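Local coordinates for probable ABC transporter extracellular-binding protein YckB (PDB 2IEE) that probably serves as the extracellular solute-binding component of an ABC transport system at the cell membrane of Bacillus subtilis, at residues K22-T27 with Q83-A88; F101-P106 with K208-M213. One frame throughout, in Å; residues are numbered along the deposited sequence.

Contact 1 (K22-T27 with Q83-A88)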
ATOM      1  N   LYS A  22      -8.234  -9.528  22.980  1.00 23.50           N
ATOM      2  CA  LYS A  22      -8.524  -8.795  21.755  1.00 27.51           C
ATOM      3  C   LYS A  22      -7.605  -7.597  21.570  1.00 26.49           C
ATOM      4  O   LYS A  22      -7.262  -6.907  22.530  1.00 27.84           O
ATOM      5  CB  LYS A  22      -9.981  -8.315  21.745  1.00 30.78           C
ATOM      6  CG  LYS A  22     -11.006  -9.441  21.684  1.00 36.30           C
ATOM      7  CD  LYS A  22     -12.447  -8.926  21.738  1.00 40.48           C
ATOM      8  CE  LYS A  22     -12.844  -8.189  20.464  1.00 41.37           C
ATOM      9  NZ  LYS A  22     -14.302  -7.872  20.437  1.00 42.72           N
ATOM     10  N   ILE A  23      -7.200  -7.362  20.329  1.00 25.93           N
ATOM     11  CA  ILE A  23      -6.341  -6.232  20.000  1.00 23.07           C
ATOM     12  C   ILE A  23      -7.153  -5.293  19.120  1.00 21.66           C
ATOM     13  O   ILE A  23      -7.774  -5.728  18.150  1.00 22.91           O
ATOM     14  CB  ILE A  23      -5.075  -6.683  19.243  1.00 22.77           C
ATOM     15  CG1 ILE A  23      -4.214  -5.468  18.899  1.00 22.27           C
ATOM     16  CG2 ILE A  23      -5.460  -7.430  17.972  1.00 22.19           C
ATOM     17  CD1 ILE A  23      -2.863  -5.831  18.317  1.00 25.67           C
ATOM     18  N   VAL A  24      -7.163  -4.012  19.474  1.00 18.39           N
ATOM     19  CA  VAL A  24      -7.905  -3.011  18.721  1.00 17.92           C
ATOM     20  C   VAL A  24      -6.988  -2.424  17.659  1.00 16.80           C
ATOM     21  O   VAL A  24      -5.911  -1.910  17.974  1.00 18.74           O
ATOM     22  CB  VAL A  24      -8.402  -1.885  19.651  1.00 18.00           C
ATOM     23  CG1 VAL A  24      -9.297  -0.933  18.890  1.00 19.21           C
ATOM     24  CG2 VAL A  24      -9.154  -2.483  20.827  1.00 20.64           C
ATOM     25  N   VAL A  25      -7.403  -2.497  16.399  1.00 15.06           N
ATOM     26  CA  VAL A  25      -6.569  -1.995  15.315  1.00 13.99           C
ATOM     27  C   VAL A  25      -7.305  -1.044  14.385  1.00 14.51           C
ATOM     28  O   VAL A  25      -8.395  -1.345  13.895  1.00 14.58           O
ATOM     29  CB  VAL A  25      -5.997  -3.163  14.470  1.00 13.72           C
ATOM     30  CG1 VAL A  25      -4.973  -2.634  13.468  1.00 11.41           C
ATOM     31  CG2 VAL A  25      -5.366  -4.207  15.376  1.00 12.72           C
ATOM     32  N   ALA A  26      -6.693   0.106  14.139  1.00 15.13           N
ATOM     33  CA  ALA A  26      -7.284   1.098  13.257  1.00 15.78           C
ATOM     34  C   ALA A  26      -6.849   0.833  11.823  1.00 16.59           C
ATOM     35  O   ALA A  26      -5.710   0.434  11.566  1.00 15.31           O
ATOM     36  CB  ALA A  26      -6.861   2.505  13.677  1.00 16.27           C
ATOM     37  N   THR A  27      -7.775   1.055  10.900  1.00 17.49           N
ATOM     38  CA  THR A  27      -7.525   0.877   9.478  1.00 18.81           C
ATOM     39  C   THR A  27      -8.610   1.681   8.767  1.00 19.00           C
ATOM     40  O   THR A  27      -9.647   1.988   9.361  1.00 18.96           O
ATOM     41  CB  THR A  27      -7.601  -0.606   9.067  1.00 18.01           C
ATOM     42  OG1 THR A  27      -7.134  -0.749   7.722  1.00 17.96           O
ATOM     43  CG2 THR A  27      -9.028  -1.120   9.164  1.00 20.06           C
ATOM     44  N   GLN A  83      -6.239   5.045  22.290  1.00 34.97           N
ATOM     45  CA  GLN A  83      -7.572   4.780  21.758  1.00 34.28           C
ATOM     46  C   GLN A  83      -7.580   3.404  21.089  1.00 32.32           C
ATOM     47  O   GLN A  83      -8.531   2.634  21.221  1.00 30.97           O
ATOM     48  CB  GLN A  83      -7.940   5.862  20.743  1.00 38.10           C
ATOM     49  CG  GLN A  83      -9.397   5.864  20.311  1.00 42.80           C
ATOM     50  CD  GLN A  83      -9.696   6.960  19.301  1.00 45.87           C
ATOM     51  OE1 GLN A  83      -9.388   8.132  19.532  1.00 47.39           O
ATOM     52  NE2 GLN A  83     -10.302   6.586  18.176  1.00 46.65           N
ATOM     53  N   VAL A  84      -6.508   3.102  20.369  1.00 28.77           N
ATOM     54  CA  VAL A  84      -6.370   1.822  19.696  1.00 25.45           C
ATOM     55  C   VAL A  84      -5.003   1.265  20.062  1.00 24.79           C
ATOM     56  O   VAL A  84      -4.135   2.013  20.509  1.00 24.57           O
ATOM     57  CB  VAL A  84      -6.451   1.988  18.171  1.00 24.69           C
ATOM     58  CG1 VAL A  84      -7.843   2.439  17.771  1.00 21.79           C
ATOM     59  CG2 VAL A  84      -5.415   2.996  17.711  1.00 23.10           C
ATOM     60  N   ASP A  85      -4.812  -0.038  19.878  1.00 23.63           N
ATOM     61  CA  ASP A  85      -3.536  -0.674  20.197  1.00 22.83           C
ATOM     62  C   ASP A  85      -2.531  -0.561  19.055  1.00 22.60           C
ATOM     63  O   ASP A  85      -1.317  -0.652  19.265  1.00 23.85           O
ATOM     64  CB  ASP A  85      -3.745  -2.155  20.529  1.00 23.88           C
ATOM     65  CG  ASP A  85      -4.683  -2.365  21.702  1.00 24.26           C
ATOM     66  OD1 ASP A  85      -4.512  -1.688  22.733  1.00 25.18           O
ATOM     67  OD2 ASP A  85      -5.586  -3.218  21.596  1.00 24.15           O
ATOM     68  N   ALA A  86      -3.032  -0.365  17.841  1.00 20.83           N
ATOM     69  CA  ALA A  86      -2.161  -0.255  16.689  1.00 18.69           C
ATOM     70  C   ALA A  86      -2.929   0.270  15.493  1.00 19.36           C
ATOM     71  O   ALA A  86      -4.156   0.330  15.508  1.00 19.60           O
ATOM     72  CB  ALA A  86      -1.559  -1.619  16.364  1.00 18.27           C
ATOM     73  N   ALA A  87      -2.190   0.654  14.459  1.00 19.28           N
ATOM     74  CA  ALA A  87      -2.786   1.162  13.231  1.00 19.33           C
ATOM     75  C   ALA A  87      -2.170   0.409  12.051  1.00 18.43           C
ATOM     76  O   ALA A  87      -0.945   0.283  11.952  1.00 18.26           O
ATOM     77  CB  ALA A  87      -2.524   2.653  13.101  1.00 18.54           C
ATOM     78  N   ALA A  88      -3.027  -0.104  11.176  1.00 16.96           N
ATOM     79  CA  ALA A  88      -2.590  -0.847   9.996  1.00 15.51           C
ATOM     80  C   ALA A  88      -3.261  -0.197   8.797  1.00 16.98           C
ATOM     81  O   ALA A  88      -4.428  -0.456   8.510  1.00 16.88           O
ATOM     82  CB  ALA A  88      -3.011  -2.307  10.108  1.00 13.76           C
TER
HETATM   83  O   HOH W   1      -7.115  -4.370  23.355  1.00 24.11           O

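Contact 2 (F101-P106 with K208-M213)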
ATOM      1  N   PHE A 101       7.035   6.285  17.043  1.00 30.19           N
ATOM      2  CA  PHE A 101       6.267   5.048  17.196  1.00 29.33           C
ATOM      3  C   PHE A 101       7.112   3.785  17.109  1.00 28.49           C
ATOM      4  O   PHE A 101       8.299   3.828  16.794  1.00 27.18           O
ATOM      5  CB  PHE A 101       5.199   4.963  16.107  1.00 29.25           C
ATOM      6  CG  PHE A 101       4.213   6.087  16.129  1.00 28.39           C
ATOM      7  CD1 PHE A 101       3.182   6.104  17.061  1.00 28.09           C
ATOM      8  CD2 PHE A 101       4.303   7.123  15.205  1.00 28.40           C
ATOM      9  CE1 PHE A 101       2.246   7.141  17.076  1.00 27.05           C
ATOM     10  CE2 PHE A 101       3.375   8.165  15.208  1.00 28.82           C
ATOM     11  CZ  PHE A 101       2.344   8.169  16.149  1.00 28.24           C
ATOM     12  N   ALA A 102       6.475   2.654  17.382  1.00 27.75           N
ATOM     13  CA  ALA A 102       7.139   1.363  17.291  1.00 25.65           C
ATOM     14  C   ALA A 102       6.509   0.613  16.122  1.00 25.45           C
ATOM     15  O   ALA A 102       5.305   0.364  16.111  1.00 25.90           O
ATOM     16  CB  ALA A 102       6.949   0.580  18.570  1.00 26.09           C
ATOM     17  N   PHE A 103       7.322   0.266  15.134  1.00 22.26           N
ATOM     18  CA  PHE A 103       6.841  -0.465  13.969  1.00 18.92           C
ATOM     19  C   PHE A 103       7.136  -1.949  14.113  1.00 17.51           C
ATOM     20  O   PHE A 103       8.071  -2.347  14.808  1.00 16.71           O
ATOM     21  CB  PHE A 103       7.545   0.019  12.703  1.00 18.30           C
ATOM     22  CG  PHE A 103       7.010   1.300  12.151  1.00 18.27           C
ATOM     23  CD1 PHE A 103       5.862   1.306  11.370  1.00 19.24           C
ATOM     24  CD2 PHE A 103       7.691   2.494  12.356  1.00 19.35           C
ATOM     25  CE1 PHE A 103       5.402   2.486  10.792  1.00 20.30           C
ATOM     26  CE2 PHE A 103       7.243   3.679  11.787  1.00 19.26           C
ATOM     27  CZ  PHE A 103       6.095   3.674  11.000  1.00 20.68           C
ATOM     28  N   SER A 104       6.334  -2.768  13.445  1.00 14.34           N
ATOM     29  CA  SER A 104       6.569  -4.200  13.445  1.00 12.82           C
ATOM     30  C   SER A 104       7.554  -4.354  12.292  1.00 13.69           C
ATOM     31  O   SER A 104       7.876  -3.372  11.625  1.00 11.63           O
ATOM     32  CB  SER A 104       5.288  -4.957  13.101  1.00 10.23           C
ATOM     33  OG  SER A 104       4.862  -4.662  11.773  1.00 14.88           O
ATOM     34  N   THR A 105       8.049  -5.562  12.064  1.00 14.13           N
ATOM     35  CA  THR A 105       8.935  -5.773  10.936  1.00 14.08           C
ATOM     36  C   THR A 105       8.013  -5.496   9.748  1.00 13.12           C
ATOM     37  O   THR A 105       6.796  -5.628   9.863  1.00 13.41           O
ATOM     38  CB  THR A 105       9.452  -7.222  10.886  1.00 15.63           C
ATOM     39  OG1 THR A 105       8.369  -8.126  11.138  1.00 18.60           O
ATOM     40  CG2 THR A 105      10.545  -7.436  11.937  1.00 16.78           C
ATOM     41  N   PRO A 106       8.570  -5.086   8.602  1.00 12.04           N
ATOM     42  CA  PRO A 106       7.726  -4.799   7.438  1.00 12.76           C
ATOM     43  C   PRO A 106       7.104  -6.051   6.816  1.00 13.86           C
ATOM     44  O   PRO A 106       7.687  -7.131   6.874  1.00 13.26           O
ATOM     45  CB  PRO A 106       8.686  -4.110   6.465  1.00 12.44           C
ATOM     46  CG  PRO A 106       9.842  -3.640   7.344  1.00 14.50           C
ATOM     47  CD  PRO A 106       9.980  -4.769   8.324  1.00 11.51           C
ATOM     48  N   LYS A 208       8.241   0.754   2.289  1.00 14.81           N
ATOM     49  CA  LYS A 208       7.822  -0.456   2.979  1.00 15.00           C
ATOM     50  C   LYS A 208       6.803  -0.092   4.047  1.00 15.99           C
ATOM     51  O   LYS A 208       6.856   1.000   4.622  1.00 16.32           O
ATOM     52  CB  LYS A 208       9.023  -1.169   3.609  1.00 18.07           C
ATOM     53  CG  LYS A 208       9.846  -0.347   4.595  1.00 19.45           C
ATOM     54  CD  LYS A 208      11.121  -1.109   4.966  1.00 19.03           C
ATOM     55  CE  LYS A 208      12.083  -0.277   5.806  1.00 17.17           C
ATOM     56  NZ  LYS A 208      13.339  -1.036   6.096  1.00 16.80           N
ATOM     57  N   GLN A 209       5.869  -1.004   4.302  1.00 15.00           N
ATOM     58  CA  GLN A 209       4.822  -0.776   5.290  1.00 13.88           C
ATOM     59  C   GLN A 209       4.851  -1.801   6.421  1.00 14.17           C
ATOM     60  O   GLN A 209       5.260  -2.954   6.240  1.00 12.68           O
ATOM     61  CB  GLN A 209       3.444  -0.798   4.620  1.00 14.37           C
ATOM     62  CG  GLN A 209       3.253   0.239   3.535  1.00 13.36           C
ATOM     63  CD  GLN A 209       4.099  -0.037   2.311  1.00 11.91           C
ATOM     64  OE1 GLN A 209       4.056  -1.130   1.755  1.00 13.96           O
ATOM     65  NE2 GLN A 209       4.866   0.957   1.879  1.00 12.09           N
ATOM     66  N   ALA A 210       4.402  -1.371   7.593  1.00 14.13           N
ATOM     67  CA  ALA A 210       4.390  -2.236   8.762  1.00 15.78           C
ATOM     68  C   ALA A 210       3.324  -1.777   9.735  1.00 15.37           C
ATOM     69  O   ALA A 210       2.717  -0.721   9.546  1.00 17.72           O
ATOM     70  CB  ALA A 210       5.766  -2.205   9.448  1.00 17.14           C
ATOM     71  N   LEU A 211       3.106  -2.567  10.782  1.00 15.94           N
ATOM     72  CA  LEU A 211       2.121  -2.233  11.798  1.00 14.75           C
ATOM     73  C   LEU A 211       2.665  -1.135  12.711  1.00 14.09           C
ATOM     74  O   LEU A 211       3.810  -1.201  13.168  1.00 15.45           O
ATOM     75  CB  LEU A 211       1.781  -3.468  12.628  1.00 11.74           C
ATOM     76  CG  LEU A 211       0.634  -3.268  13.621  1.00 11.84           C
ATOM     77  CD1 LEU A 211      -0.691  -3.131  12.861  1.00 10.36           C
ATOM     78  CD2 LEU A 211       0.593  -4.447  14.592  1.00 11.98           C
ATOM     79  N   VAL A 212       1.836  -0.137  12.984  1.00 15.88           N
ATOM     80  CA  VAL A 212       2.240   0.986  13.826  1.00 18.34           C
ATOM     81  C   VAL A 212       1.645   0.911  15.229  1.00 19.04           C
ATOM     82  O   VAL A 212       0.437   0.737  15.398  1.00 17.64           O
ATOM     83  CB  VAL A 212       1.804   2.331  13.201  1.00 17.86           C
ATOM     84  CG1 VAL A 212       2.467   3.479  13.932  1.00 19.19           C
ATOM     85  CG2 VAL A 212       2.152   2.361  11.714  1.00 21.72           C
HETATM   86  N   MSE A 213       2.496   1.029  16.239  1.00 21.03           N
HETATM   87  CA  MSE A 213       2.016   1.010  17.611  1.00 23.74           C
HETATM   88  C   MSE A 213       2.803   1.962  18.503  1.00 24.04           C
HETATM   89  O   MSE A 213       3.862   2.467  18.117  1.00 23.04           O
HETATM   90  CB  MSE A 213       2.008  -0.428  18.167  1.00 25.04           C
HETATM   91  CG  MSE A 213       3.268  -1.241  17.954  1.00 29.90           C
HETATM   92 SE   MSE A 213       2.959  -3.179  17.746  1.00 33.10          SE
HETATM   93  CE  MSE A 213       4.054  -3.414  16.170  1.00 29.80           C
TER

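Contact 1 (K22-T27 with Q83-A88)
V24 and V84 supply the apolar centre, CG1 of V24 lying 3.8 Å from CG1 of V84 where the two side chains cross at about a right angle. That same V84 methyl comes near CB of A26, which also lies near CB of A87. V25 and A86 occupy the opposite face of the sheet, and there CG1 of V25, anti to its backbone N (chi1 -172°), lies 3.9 Å from CB of A88. Helix 49-60 packs against V25 and A88, whereas helix 75-81 touches A26, V84 and A87. Strand 22-27 lies between 64-69 and 86-87, hydrogen-bonded to both, in a parallel three-strand sheet, in the alpha/beta manner of solute-binding protein lobes. Two backbone bonds are nearly straight, A26 N to A86 O at 2.9 Å and A88 N to A26 O at 2.8 Å; that of A86 N to V24 O is weak. Farther out, T27 OG1 donates to A88 O at 2.8 Å and also pairs with S35. At the start of the pairing, D85 OD2 takes the V24 N-H at 2.8 Å and 174° on its anti side, somewhat out of the carboxylate plane, while V24 O receives D85 N at 2.9 Å. A water bridges K22 O to D85 OD2. An alanine at D85 would probably leave V24 N and this water without their carboxylate acceptor.

Contact 2 (F101-P106 with K208-M213)
S104 OG sits between its backbone N and carbonyl carbon (chi1 64°), a rotation that turns it to L211, whose N-H it accepts at 2.9 Å; the hydroxyl itself donates to T105 O. M213, a selenomethionine, has CG in the corresponding position (chi1 48°), and bends at chi2 and chi3 bring its CE to 3.6 Å from S104 CB. The F103 and V212 side chains run alongside each other in the same direction, with CE1 of the ring 3.4 Å from CG2 of V212. The other V212 methyl, CG1, packs 3.8 Å from CB of F101. These contacts accompany an antiparallel ladder: A102 and M213 form a hydrogen-bonded pair (A102 N to M213 O, 2.7 Å), and F103 with V212 is the adjoining non-hydrogen-bonded pair. Within the chain, 101-103 lies at the edge of a mixed sheet, beside 197-214, a long strand that, consistent with the family fold, runs from one lobe into the other. The ladder is prolonged by S104 N to L211 O, and A210 CB approaches S104 O. Helix 218-234 touches A102, S104 and M213, while L76 of helix 75-81 meets F101 and V212. Beyond A210, P106 CG rests 3.7 Å from K208 CD.

From the N terminus, strand 22-27 meets 83-88 after 55 intervening residues that include helix 49-60, strand 64-69 and helix 75-81, so contact 1 closes the first loop. The chain then passes through helix 95-98 into 101-106, which pairs with 208-213 after 101 intervening residues. Contact 2 therefore closes a second, longer loop, in series with the first, neither nested nor crossed. Their centres lie 12 Å apart, and the two meet directly: A87 N is 2.8 Å from V212 O, a probable hydrogen bond, and A87 O packs on L211 CD1. This junction ties the parallel sheet of contact 1 to the long returning strand of contact 2.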